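Local coordinates for protein dTDP-4-dehydrorhamnose Reductase (Yersinia enterocolitica, PDB 5U9C) that probably reduces dTDP-4-dehydro-beta-L-rhamnose to dTDP-beta-L-rhamnose with NADPH, the last step of dTDP-L-rhamnose biosynthesis, at residues M16-V21 / A196-C200; Y103-V109 / S133-E138; N147-R153 / H211-F217; N201-W205 / L270-P274. One frame throughout, in Å; residues are numbered along the deposited sequence.

How the contacts relate
All four contacts belong to the Rossmann-type part of the chain. Contacts 1 and 2 are buried; contacts 3 and 4 are partly exposed. Contacts 1 and 4 share helix 196-209: its first residues pack on helix 16-25, and residues further along pack against the 270-274 turn, nearer the surface. Contacts 2 and 3 share the parallel sheet, where strands 100-106 and 149-154 are neighbours, and Glu138 of contact 2 salt-bridges Arg153 of contact 3. The chemistry follows position. Contact 1 is apolar and sulfur-lined. Contact 2 places buried polar groups between helix and strand. Contact 3 is mainly backbone hydrogen bonding, with one side-chain bond, and contact 4 is aromatic packing with one weak polar edge.

Contact 1. Residues M16-V21 / A196-C200; sequences MLGAYV and AMQLC
Two helices cross here near their N-terminal ends. Their axes approach to 9.0 Å and cross at -49°. Leu17 CA lies 5.4 Å from Ala196 CA, and Val21 CA lies 5.5 Å from Cys200 CA. The methyl of Ala196 fills a hollow beside Tyr20, its CB 3.8 Å from Tyr20 CE2 and oblique to the ring. Poorly ordered Met16 (selenomethionine, like Met197) borders it, with CG 4.0 Å from Ala196 CB. Leu17 (t, p) is the bump in return. Its CD1 reaches Ala196 O at 3.5 Å, and its CD2 meets Leu199 CD2 at 3.6 Å. Cys200 (t) puts SG 3.5 Å from Tyr20 O and 3.9 Å from Val21 CG2. Tyr20 (m) has Met197 CB over one ring face. Met197 SE is 4.6 Å from the ring centroid, an oblique Met-aromatic contact. Gly18 is out of reach and probably ends a Rossmann GxGxxG motif. Tyr20 OH is hydrogen-bonded to Gly160 N, outside the segments. No hydrogen bond crosses, so shape and dispersion hold the helices together.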
loop_
_atom_site.group_PDB
_atom_site.type_symbol
_atom_site.label_atom_id
_atom_site.label_comp_id
_atom_site.label_asym_id
_atom_site.label_seq_id
_atom_site.Cartn_x
_atom_site.Cartn_y
_atom_site.Cartn_z
HETATM N N MSE D 16 -11.210 29.862 19.146
HETATM C CA MSE D 16 -9.847 30.167 19.633
HETATM C C MSE D 16 -9.173 31.208 18.769
HETATM O O MSE D 16 -8.809 32.293 19.244
HETATM C CB MSE D 16 -9.048 28.860 19.675
HETATM C CG MSE D 16 -7.545 28.973 19.929
HETATM SE SE MSE D 16 -6.800 27.129 20.081
HETATM C CE MSE D 16 -8.077 25.960 19.113
ATOM N N LEU D 17 -9.014 30.885 17.490
ATOM C CA LEU D 17 -8.385 31.793 16.542
ATOM C C LEU D 17 -9.239 33.037 16.299
ATOM O O LEU D 17 -8.721 34.145 16.280
ATOM C CB LEU D 17 -8.131 31.086 15.200
ATOM C CG LEU D 17 -7.488 31.964 14.124
ATOM C CD1 LEU D 17 -6.119 32.477 14.585
ATOM C CD2 LEU D 17 -7.388 31.217 12.820
ATOM N N GLY D 18 -10.540 32.839 16.100
ATOM C CA GLY D 18 -11.456 33.938 15.806
ATOM C C GLY D 18 -11.486 35.068 16.817
ATOM O O GLY D 18 -11.627 36.237 16.439
ATOM N N ALA D 19 -11.385 34.719 18.101
ATOM C CA ALA D 19 -11.407 35.715 19.172
ATOM C C ALA D 19 -10.176 36.629 19.087
ATOM O O ALA D 19 -10.297 37.839 19.256
ATOM C CB ALA D 19 -11.512 35.046 20.554
ATOM N N TYR D 20 -9.000 36.047 18.821
ATOM C CA TYR D 20 -7.801 36.856 18.670
ATOM C C TYR D 20 -7.972 37.808 17.465
ATOM O O TYR D 20 -7.689 38.988 17.567
ATOM C CB TYR D 20 -6.536 35.999 18.474
ATOM C CG TYR D 20 -5.992 35.223 19.690
ATOM C CD1 TYR D 20 -5.224 35.852 20.678
ATOM C CD2 TYR D 20 -6.140 33.851 19.773
ATOM C CE1 TYR D 20 -4.700 35.124 21.757
ATOM C CE2 TYR D 20 -5.616 33.119 20.833
ATOM C CZ TYR D 20 -4.897 33.745 21.817
ATOM O OH TYR D 20 -4.389 32.970 22.846
ATOM N N VAL D 21 -8.460 37.287 16.343
ATOM C CA VAL D 21 -8.623 38.089 15.128
ATOM C C VAL D 21 -9.600 39.257 15.316
ATOM O O VAL D 21 -9.257 40.398 15.011
ATOM C CB VAL D 21 -9.018 37.222 13.907
ATOM C CG1 VAL D 21 -9.262 38.092 12.684
ATOM C CG2 VAL D 21 -7.911 36.231 13.597
ATOM N N ALA D 196 -1.984 30.158 17.808
ATOM C CA ALA D 196 -3.122 30.957 17.345
ATOM C C ALA D 196 -2.775 32.459 17.313
ATOM O O ALA D 196 -3.186 33.152 16.387
ATOM C CB ALA D 196 -4.372 30.707 18.190
HETATM N N MSE D 197 -2.014 32.949 18.296
HETATM C CA MSE D 197 -1.655 34.389 18.324
HETATM C C MSE D 197 -0.748 34.760 17.165
HETATM O O MSE D 197 -0.903 35.839 16.587
HETATM C CB MSE D 197 -1.090 34.819 19.685
HETATM C CG MSE D 197 -0.753 36.324 19.761
HETATM SE SE MSE D 197 -2.298 37.539 19.428
HETATM C CE MSE D 197 -1.286 39.204 19.097
ATOM N N GLN D 198 0.189 33.888 16.800
ATOM C CA GLN D 198 1.069 34.170 15.645
ATOM C C GLN D 198 0.259 34.098 14.353
ATOM O O GLN D 198 0.421 34.943 13.462
ATOM C CB GLN D 198 2.253 33.199 15.553
ATOM C CG GLN D 198 3.293 33.315 16.659
ATOM C CD GLN D 198 4.468 32.333 16.505
ATOM O OE1 GLN D 198 4.307 31.185 16.035
ATOM N NE2 GLN D 198 5.670 32.790 16.912
ATOM N N LEU D 199 -0.637 33.112 14.274
ATOM C CA LEU D 199 -1.493 32.950 13.090
ATOM C C LEU D 199 -2.383 34.199 12.933
ATOM O O LEU D 199 -2.592 34.695 11.818
ATOM C CB LEU D 199 -2.323 31.667 13.177
ATOM C CG LEU D 199 -3.336 31.417 12.061
ATOM C CD1 LEU D 199 -2.665 31.516 10.694
ATOM C CD2 LEU D 199 -4.004 30.066 12.245
ATOM N N CYS D 200 -2.875 34.713 14.056
ATOM C CA CYS D 200 -3.688 35.939 14.049
ATOM C C CYS D 200 -2.892 37.100 13.421
ATOM O O CYS D 200 -3.353 37.764 12.516
ATOM C CB CYS D 200 -4.104 36.307 15.480
ATOM S SG CYS D 200 -4.973 37.883 15.621
#

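Contact 2. Residues Y103-V109 / S133-E138; sequences YLSSSNV and SKLIGE
The end of strand 100-106 (residues 103-106) packs against residues 133-138 of helix 129-144. A 3-10 turn, 107-109, follows. The axes come within 8.2 Å, their directions 142° apart. Tyr103 (t) points at the helix. Its CE2 is 3.5 Å from Glu138 N, and its OH would clash with any CB on Gly137. A water bridges Tyr103 OH and Lys134 NZ, 2.9 Å from each. Leu104 turns its side chain away, but its O accepts from Lys134 NZ at 2.9 Å; Lys134 folds back as m, m, m, t to get there. Ser105 OG (t) donates to Glu138 OE2 at 2.6 Å. Ser106 OG accepts from Asn108 N at 2.9 Å, an ST turn. Val109 CG1 (m) closes on Leu135 CB at 3.9 Å. Lys134 lies four residues after Tyr130, consistent with the YxxxK pattern of short-chain dehydrogenases. Helix 129-144 is the crossover of a beta-alpha-beta unit between strands 100-106 and 149-154. Glu138 OE1 bridges to Arg153 on the second strand, and helix 76-97 flanks Tyr103 and Lys134.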
loop_
_atom_site.group_PDB
_atom_site.type_symbol
_atom_site.label_atom_id
_atom_site.label_comp_id
_atom_site.label_asym_id
_atom_site.label_seq_id
_atom_site.Cartn_x
_atom_site.Cartn_y
_atom_site.Cartn_z
ATOM N N TYR D 103 -9.879 30.839 4.068
ATOM C CA TYR D 103 -10.400 29.576 4.599
ATOM C C TYR D 103 -9.335 28.936 5.474
ATOM O O TYR D 103 -8.217 28.702 5.026
ATOM C CB TYR D 103 -10.797 28.614 3.455
ATOM C CG TYR D 103 -11.299 27.242 3.886
ATOM C CD1 TYR D 103 -12.365 27.117 4.774
ATOM C CD2 TYR D 103 -10.781 26.068 3.330
ATOM C CE1 TYR D 103 -12.856 25.873 5.151
ATOM C CE2 TYR D 103 -11.275 24.816 3.698
ATOM C CZ TYR D 103 -12.317 24.733 4.600
ATOM O OH TYR D 103 -12.836 23.523 4.965
ATOM N N LEU D 104 -9.678 28.706 6.733
ATOM C CA LEU D 104 -8.776 28.041 7.659
ATOM C C LEU D 104 -8.929 26.532 7.467
ATOM O O LEU D 104 -9.987 25.973 7.732
ATOM C CB LEU D 104 -9.120 28.410 9.095
ATOM C CG LEU D 104 -8.312 27.697 10.191
ATOM C CD1 LEU D 104 -6.840 28.080 10.090
ATOM C CD2 LEU D 104 -8.880 28.046 11.552
ATOM N N SER D 105 -7.874 25.881 6.991
ATOM C CA SER D 105 -7.893 24.419 6.783
ATOM C C SER D 105 -6.974 23.734 7.798
ATOM O O SER D 105 -6.540 24.363 8.759
ATOM C CB SER D 105 -7.574 24.037 5.327
ATOM O OG SER D 105 -7.874 22.648 5.088
ATOM N N SER D 106 -6.649 22.466 7.557
ATOM C CA SER D 106 -5.935 21.651 8.538
ATOM C C SER D 106 -4.895 20.716 7.957
ATOM O O SER D 106 -5.009 20.235 6.831
ATOM C CB SER D 106 -6.988 20.784 9.260
ATOM O OG SER D 106 -6.432 19.780 10.094
ATOM N N SER D 107 -3.880 20.456 8.762
ATOM C CA SER D 107 -2.860 19.488 8.432
ATOM C C SER D 107 -3.502 18.089 8.237
ATOM O O SER D 107 -2.894 17.228 7.613
ATOM C CB SER D 107 -1.807 19.439 9.552
ATOM O OG SER D 107 -2.379 19.097 10.804
ATOM N N ASN D 108 -4.723 17.877 8.767
ATOM C CA ASN D 108 -5.434 16.585 8.618
ATOM C C ASN D 108 -5.849 16.247 7.198
ATOM O O ASN D 108 -6.413 15.186 6.982
ATOM C CB ASN D 108 -6.673 16.486 9.522
ATOM C CG ASN D 108 -6.396 15.789 10.821
ATOM O OD1 ASN D 108 -6.310 16.427 11.872
ATOM N ND2 ASN D 108 -6.251 14.453 10.763
ATOM N N VAL D 109 -5.606 17.135 6.235
ATOM C CA VAL D 109 -5.847 16.774 4.848
ATOM C C VAL D 109 -4.733 15.796 4.419
ATOM O O VAL D 109 -4.837 15.141 3.383
ATOM C CB VAL D 109 -5.933 17.977 3.884
ATOM C CG1 VAL D 109 -7.068 18.910 4.291
ATOM C CG2 VAL D 109 -4.603 18.722 3.772
ATOM N N SER D 133 -13.508 16.091 4.833
ATOM C CA SER D 133 -14.447 17.217 4.807
ATOM C C SER D 133 -13.747 18.561 4.640
ATOM O O SER D 133 -14.229 19.436 3.918
ATOM C CB SER D 133 -15.358 17.211 6.044
ATOM O OG SER D 133 -14.670 17.559 7.256
ATOM N N LYS D 134 -12.595 18.720 5.287
ATOM C CA LYS D 134 -11.802 19.940 5.151
ATOM C C LYS D 134 -11.216 20.068 3.741
ATOM O O LYS D 134 -11.216 21.177 3.145
ATOM C CB LYS D 134 -10.671 19.990 6.188
ATOM C CG LYS D 134 -11.125 20.090 7.652
ATOM C CD LYS D 134 -11.941 21.338 7.999
ATOM C CE LYS D 134 -11.169 22.628 7.779
ATOM N NZ LYS D 134 -11.900 23.827 8.246
ATOM N N LEU D 135 -10.730 18.945 3.207
ATOM C CA LEU D 135 -10.122 18.930 1.872
ATOM C C LEU D 135 -11.126 19.259 0.782
ATOM O O LEU D 135 -10.819 20.006 -0.127
ATOM C CB LEU D 135 -9.493 17.577 1.575
ATOM C CG LEU D 135 -8.862 17.433 0.185
ATOM C CD1 LEU D 135 -7.800 18.490 -0.049
ATOM C CD2 LEU D 135 -8.274 16.033 0.025
ATOM N N ILE D 136 -12.316 18.678 0.843
ATOM C CA ILE D 136 -13.291 18.985 -0.200
ATOM C C ILE D 136 -13.753 20.458 -0.011
ATOM O O ILE D 136 -14.044 21.155 -0.992
ATOM C CB ILE D 136 -14.442 17.954 -0.258
ATOM C CG1 ILE D 136 -15.332 18.181 -1.497
ATOM C CG2 ILE D 136 -15.267 17.972 1.009
ATOM C CD1 ILE D 136 -14.672 17.876 -2.820
ATOM N N GLY D 137 -13.762 20.946 1.238
ATOM C CA GLY D 137 -14.100 22.351 1.494
ATOM C C GLY D 137 -13.052 23.218 0.793
ATOM O O GLY D 137 -13.402 24.235 0.153
ATOM N N GLU D 138 -11.776 22.820 0.870
ATOM C CA GLU D 138 -10.707 23.564 0.154
ATOM C C GLU D 138 -10.985 23.619 -1.344
ATOM O O GLU D 138 -10.849 24.680 -1.952
ATOM C CB GLU D 138 -9.310 22.963 0.329
ATOM C CG GLU D 138 -8.707 22.949 1.733
ATOM C CD GLU D 138 -7.255 22.471 1.725
ATOM O OE1 GLU D 138 -6.679 22.299 0.620
ATOM O OE2 GLU D 138 -6.674 22.288 2.817
HETATM O O HOH W 1 -14.594 23.704 7.219
#

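Contact 3. Residues N147-R153 / H211-F217; sequences NNHLIIR and HTGTLHF
Five backbone hydrogen bonds join these two parallel strands. Gly213 N donates to His149 O at 2.9 Å, and Ile151 N to Gly213 O at 2.9 Å. Leu215 N then bonds Ile151 O at 2.8 Å, Arg153 N bonds Leu215 O at 2.8 Å, and Phe217 N bonds Arg153 O at 2.9 Å. This sets the register: Leu150 opposite Gly213, Ile151 opposite Thr214, Ile152 opposite Leu215, Arg153 opposite His216. The strand axes lie 4.6 Å apart at 23°. Gly213 has phi/psi of 112/-153, where a CB would jam against the preceding carbonyl. Extended Arg153 (m, t, t) gives a side-chain bond from NH1 to His216 NE2 at 3.0 Å, and its NH2 pairs with Glu138. A water links His149 NE2, at 2.9 Å, to Thr214 OG1, at 2.7 Å. His216 ND1 also bonds Glu263 O, Thr214 OG1 bonds Arg142 NH1, and His149 ND1 bonds Cys145 O. CA-H...O contacts fill in between, such as Thr214 CA to Ile151 O at 3.2 Å.

Ile151, Arg153, Thr214 and His216 share one face, against helix 129-144. Leu150, Ile152 and Leu215 share the other, facing helix 196-209. There Leu150 CD1 is 4.1 Å from Leu215 CD1, and Ile152 CG2 is 3.7 Å from Phe217 CB. Strand 213-217 is an outermost strand of this chain's parallel sheet, a Rossmann-type fold with helices on both faces.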
loop_
_atom_site.group_PDB
_atom_site.type_symbol
_atom_site.label_atom_id
_atom_site.label_comp_id
_atom_site.label_asym_id
_atom_site.label_seq_id
_atom_site.Cartn_x
_atom_site.Cartn_y
_atom_site.Cartn_z
ATOM N N ASN D 147 -8.698 33.340 -8.095
ATOM C CA ASN D 147 -7.628 34.333 -7.991
ATOM C C ASN D 147 -7.833 35.275 -6.800
ATOM O O ASN D 147 -7.180 36.318 -6.702
ATOM C CB ASN D 147 -7.558 35.135 -9.305
ATOM C CG ASN D 147 -6.192 35.757 -9.554
ATOM O OD1 ASN D 147 -5.158 35.162 -9.240
ATOM N ND2 ASN D 147 -6.176 36.940 -10.186
ATOM N N ASN D 148 -8.710 34.906 -5.878
ATOM C CA ASN D 148 -9.003 35.801 -4.773
ATOM C C ASN D 148 -9.346 35.035 -3.494
ATOM O O ASN D 148 -10.358 35.305 -2.848
ATOM C CB ASN D 148 -10.155 36.729 -5.210
ATOM C CG ASN D 148 -10.191 38.035 -4.445
ATOM O OD1 ASN D 148 -9.164 38.542 -3.984
ATOM N ND2 ASN D 148 -11.378 38.629 -4.363
ATOM N N HIS D 149 -8.512 34.051 -3.146
ATOM C CA HIS D 149 -8.702 33.301 -1.911
ATOM C C HIS D 149 -7.360 33.023 -1.272
ATOM O O HIS D 149 -6.302 33.081 -1.946
ATOM C CB HIS D 149 -9.378 31.961 -2.163
ATOM C CG HIS D 149 -8.505 30.979 -2.881
ATOM N ND1 HIS D 149 -8.457 30.889 -4.257
ATOM C CD2 HIS D 149 -7.627 30.058 -2.412
ATOM C CE1 HIS D 149 -7.589 29.951 -4.604
ATOM N NE2 HIS D 149 -7.062 29.443 -3.506
ATOM N N LEU D 150 -7.417 32.706 0.014
ATOM C CA LEU D 150 -6.244 32.279 0.765
ATOM C C LEU D 150 -6.666 31.101 1.645
ATOM O O LEU D 150 -7.620 31.206 2.437
ATOM C CB LEU D 150 -5.661 33.399 1.615
ATOM C CG LEU D 150 -4.433 33.012 2.459
ATOM C CD1 LEU D 150 -3.307 32.445 1.605
ATOM C CD2 LEU D 150 -3.920 34.184 3.277
ATOM N N ILE D 151 -5.974 29.981 1.486
ATOM C CA ILE D 151 -6.223 28.783 2.283
ATOM C C ILE D 151 -4.993 28.586 3.141
ATOM O O ILE D 151 -3.863 28.503 2.614
ATOM C CB ILE D 151 -6.451 27.563 1.386
ATOM C CG1 ILE D 151 -7.801 27.707 0.679
ATOM C CG2 ILE D 151 -6.405 26.268 2.204
ATOM C CD1 ILE D 151 -7.985 26.760 -0.491
ATOM N N ILE D 152 -5.196 28.566 4.455
ATOM C CA ILE D 152 -4.106 28.374 5.401
ATOM C C ILE D 152 -4.341 27.080 6.156
ATOM O O ILE D 152 -5.401 26.882 6.776
ATOM C CB ILE D 152 -4.002 29.497 6.421
ATOM C CG1 ILE D 152 -3.887 30.856 5.725
ATOM C CG2 ILE D 152 -2.806 29.244 7.349
ATOM C CD1 ILE D 152 -3.839 32.023 6.693
ATOM N N ARG D 153 -3.354 26.206 6.121
ATOM C CA ARG D 153 -3.435 24.952 6.848
ATOM C C ARG D 153 -2.650 25.107 8.141
ATOM O O ARG D 153 -1.466 25.438 8.127
ATOM C CB ARG D 153 -2.898 23.783 6.020
ATOM C CG ARG D 153 -3.609 23.567 4.690
ATOM C CD ARG D 153 -3.159 22.273 4.019
ATOM N NE ARG D 153 -3.817 22.018 2.749
ATOM C CZ ARG D 153 -3.234 21.857 1.561
ATOM N NH1 ARG D 153 -1.906 21.860 1.413
ATOM N NH2 ARG D 153 -3.999 21.617 0.504
ATOM N N HIS D 211 -3.003 38.603 0.232
ATOM C CA HIS D 211 -2.203 37.461 -0.213
ATOM C C HIS D 211 -3.140 36.335 -0.644
ATOM O O HIS D 211 -4.201 36.141 -0.044
ATOM C CB HIS D 211 -1.254 36.979 0.896
ATOM C CG HIS D 211 -0.383 35.852 0.468
ATOM N ND1 HIS D 211 0.598 36.003 -0.485
ATOM C CD2 HIS D 211 -0.364 34.549 0.827
ATOM C CE1 HIS D 211 1.186 34.839 -0.696
ATOM N NE2 HIS D 211 0.620 33.942 0.089
ATOM N N THR D 212 -2.769 35.615 -1.701
ATOM C CA THR D 212 -3.606 34.539 -2.235
ATOM C C THR D 212 -2.867 33.210 -2.397
ATOM O O THR D 212 -1.647 33.174 -2.458
ATOM C CB THR D 212 -4.217 34.913 -3.607
ATOM O OG1 THR D 212 -3.176 35.214 -4.530
ATOM C CG2 THR D 212 -5.159 36.134 -3.503
ATOM N N GLY D 213 -3.630 32.122 -2.491
ATOM C CA GLY D 213 -3.049 30.790 -2.682
ATOM C C GLY D 213 -3.220 29.890 -1.469
ATOM O O GLY D 213 -4.170 30.050 -0.726
ATOM N N THR D 214 -2.304 28.939 -1.301
ATOM C CA THR D 214 -2.355 27.967 -0.204
ATOM C C THR D 214 -1.042 28.020 0.573
ATOM O O THR D 214 0.045 27.990 -0.025
ATOM C CB THR D 214 -2.642 26.542 -0.726
ATOM O OG1 THR D 214 -3.986 26.484 -1.246
ATOM C CG2 THR D 214 -2.536 25.490 0.404
ATOM N N LEU D 215 -1.147 28.094 1.896
ATOM C CA LEU D 215 0.012 28.132 2.778
ATOM C C LEU D 215 -0.162 27.215 3.970
ATOM O O LEU D 215 -1.273 26.942 4.400
ATOM C CB LEU D 215 0.220 29.545 3.315
ATOM C CG LEU D 215 0.747 30.609 2.371
ATOM C CD1 LEU D 215 0.563 31.989 2.976
ATOM C CD2 LEU D 215 2.214 30.338 2.054
ATOM N N HIS D 216 0.962 26.738 4.480
ATOM C CA HIS D 216 1.019 25.960 5.707
ATOM C C HIS D 216 1.573 26.925 6.744
ATOM O O HIS D 216 2.617 27.531 6.516
ATOM C CB HIS D 216 2.007 24.821 5.529
ATOM C CG HIS D 216 1.497 23.718 4.672
ATOM N ND1 HIS D 216 2.166 22.522 4.533
ATOM C CD2 HIS D 216 0.324 23.578 4.008
ATOM C CE1 HIS D 216 1.462 21.720 3.755
ATOM N NE2 HIS D 216 0.349 22.339 3.410
ATOM N N PHE D 217 0.898 27.056 7.884
ATOM C CA PHE D 217 1.355 27.959 8.931
ATOM C C PHE D 217 1.517 27.174 10.235
ATOM O O PHE D 217 0.528 26.818 10.908
ATOM C CB PHE D 217 0.409 29.168 9.100
ATOM C CG PHE D 217 0.983 30.258 9.990
ATOM C CD1 PHE D 217 0.921 30.143 11.369
ATOM C CD2 PHE D 217 1.610 31.368 9.452
ATOM C CE1 PHE D 217 1.457 31.109 12.191
ATOM C CE2 PHE D 217 2.144 32.348 10.278
ATOM C CZ PHE D 217 2.065 32.216 11.648
HETATM O O HOH W 2 -4.821 27.676 -3.516
#

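Contact 4. Residues N201-W205 / L270-P274; sequences NFIIW and LSDAP
Helix 196-209 packs on one face of the Rossmann-type sheet, and here a type I beta turn, Leu270 to Ala273, packs against it. The turn is closed by Ala273 N to Leu270 O at 3.1 Å. At the apolar centre is a CH-pi contact. Ala273 CB sits 3.5 Å from the centroid of the six-membered ring of Trp205, only 8° off the ring normal. Trp205 takes chi1 t and chi2 94°, which lays its indole along the turn. Phe202, one helical turn earlier and also chi1 t, presents its ring edge. Its CE1 is 3.8 Å from Ala273 CB and 3.9 Å from Leu270 CD1.

Leu270 (m, t) also touches the indole, with CB 3.9 Å from Trp205 CH2. The Phe202 ring also meets that of Phe217 on strand 213-217, with the planes at about 40°. Pro274 lies nearest the helix backbone, its CA 5.3 Å from Phe202 CA. Its CD packs 3.6 Å from Trp205 CB, and its CG lies 3.6 Å from Asn201 O. Pro274 O is buried against the ring edge, 3.6 Å from Phe202 CD1, and has no hydrogen-bonding partner in the model. The polar edge is at Asp272 (chi1 p), which also makes a long, weak ion pair with Lys209. Trp205 NE1 donates to Asp272 OD1 at 3.0 Å, a weak hydrogen bond bent to 139°.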
loop_
_atom_site.group_PDB
_atom_site.type_symbol
_atom_site.label_atom_id
_atom_site.label_comp_id
_atom_site.label_asym_id
_atom_site.label_seq_id
_atom_site.Cartn_x
_atom_site.Cartn_y
_atom_site.Cartn_z
ATOM N N ASN D 201 -1.680 37.321 13.912
ATOM C CA ASN D 201 -0.835 38.385 13.389
ATOM C C ASN D 201 -0.595 38.216 11.881
ATOM O O ASN D 201 -0.596 39.209 11.142
ATOM C CB ASN D 201 0.493 38.440 14.148
ATOM C CG ASN D 201 0.316 38.842 15.619
ATOM O OD1 ASN D 201 -0.630 39.553 15.975
ATOM N ND2 ASN D 201 1.238 38.404 16.470
ATOM N N PHE D 202 -0.387 36.971 11.447
ATOM C CA PHE D 202 -0.168 36.686 10.038
ATOM C C PHE D 202 -1.420 37.003 9.227
ATOM O O PHE D 202 -1.325 37.557 8.125
ATOM C CB PHE D 202 0.263 35.236 9.765
ATOM C CG PHE D 202 0.371 34.932 8.296
ATOM C CD1 PHE D 202 1.509 35.285 7.591
ATOM C CD2 PHE D 202 -0.696 34.393 7.602
ATOM C CE1 PHE D 202 1.606 35.045 6.229
ATOM C CE2 PHE D 202 -0.618 34.176 6.236
ATOM C CZ PHE D 202 0.532 34.494 5.556
ATOM N N ILE D 203 -2.582 36.656 9.776
ATOM C CA ILE D 203 -3.845 36.902 9.107
ATOM C C ILE D 203 -4.089 38.409 8.904
ATOM O O ILE D 203 -4.565 38.809 7.833
ATOM C CB ILE D 203 -5.006 36.223 9.843
ATOM C CG1 ILE D 203 -4.908 34.705 9.631
ATOM C CG2 ILE D 203 -6.333 36.735 9.323
ATOM C CD1 ILE D 203 -5.912 33.895 10.413
ATOM N N ILE D 204 -3.767 39.232 9.908
ATOM C CA ILE D 204 -3.936 40.689 9.788
ATOM C C ILE D 204 -3.052 41.189 8.629
ATOM O O ILE D 204 -3.487 41.977 7.785
ATOM C CB ILE D 204 -3.600 41.407 11.116
ATOM C CG1 ILE D 204 -4.549 40.944 12.240
ATOM C CG2 ILE D 204 -3.650 42.928 10.957
ATOM C CD1 ILE D 204 -6.010 41.304 12.035
ATOM N N TRP D 205 -1.828 40.685 8.572
ATOM C CA TRP D 205 -0.902 41.030 7.501
ATOM C C TRP D 205 -1.467 40.577 6.152
ATOM O O TRP D 205 -1.417 41.326 5.177
ATOM C CB TRP D 205 0.484 40.398 7.759
ATOM C CG TRP D 205 1.480 40.569 6.640
ATOM C CD1 TRP D 205 2.410 41.553 6.515
ATOM C CD2 TRP D 205 1.632 39.727 5.482
ATOM N NE1 TRP D 205 3.137 41.381 5.355
ATOM C CE2 TRP D 205 2.672 40.277 4.698
ATOM C CE3 TRP D 205 0.982 38.578 5.028
ATOM C CZ2 TRP D 205 3.087 39.704 3.493
ATOM C CZ3 TRP D 205 1.398 38.002 3.827
ATOM C CH2 TRP D 205 2.439 38.569 3.075
ATOM N N LEU D 270 7.443 35.560 1.657
ATOM C CA LEU D 270 6.628 36.663 2.173
ATOM C C LEU D 270 7.543 37.434 3.127
ATOM O O LEU D 270 7.437 37.325 4.336
ATOM C CB LEU D 270 5.397 36.103 2.877
ATOM C CG LEU D 270 4.609 35.111 2.032
ATOM C CD1 LEU D 270 3.357 34.690 2.774
ATOM C CD2 LEU D 270 4.253 35.705 0.680
ATOM N N SER D 271 8.456 38.208 2.551
ATOM C CA SER D 271 9.517 38.904 3.318
ATOM C C SER D 271 9.108 39.655 4.584
ATOM O O SER D 271 9.754 39.491 5.613
ATOM C CB SER D 271 10.334 39.831 2.400
ATOM O OG SER D 271 9.490 40.777 1.763
ATOM N N ASP D 272 8.043 40.446 4.542
ATOM C CA ASP D 272 7.670 41.207 5.749
ATOM C C ASP D 272 6.523 40.600 6.576
ATOM O O ASP D 272 6.035 41.236 7.496
ATOM C CB ASP D 272 7.359 42.671 5.389
ATOM C CG ASP D 272 6.102 42.818 4.556
ATOM O OD1 ASP D 272 5.709 41.853 3.860
ATOM O OD2 ASP D 272 5.501 43.914 4.588
ATOM N N ALA D 273 6.101 39.378 6.261
ATOM C CA ALA D 273 5.008 38.765 7.007
ATOM C C ALA D 273 5.491 38.261 8.357
ATOM O O ALA D 273 6.621 37.809 8.461
ATOM C CB ALA D 273 4.418 37.605 6.231
ATOM N N PRO D 274 4.639 38.340 9.390
ATOM C CA PRO D 274 4.997 37.759 10.688
ATOM C C PRO D 274 5.025 36.228 10.543
ATOM O O PRO D 274 4.051 35.644 10.059
ATOM C CB PRO D 274 3.851 38.185 11.612
ATOM C CG PRO D 274 2.970 39.075 10.818
ATOM C CD PRO D 274 3.269 38.867 9.381
#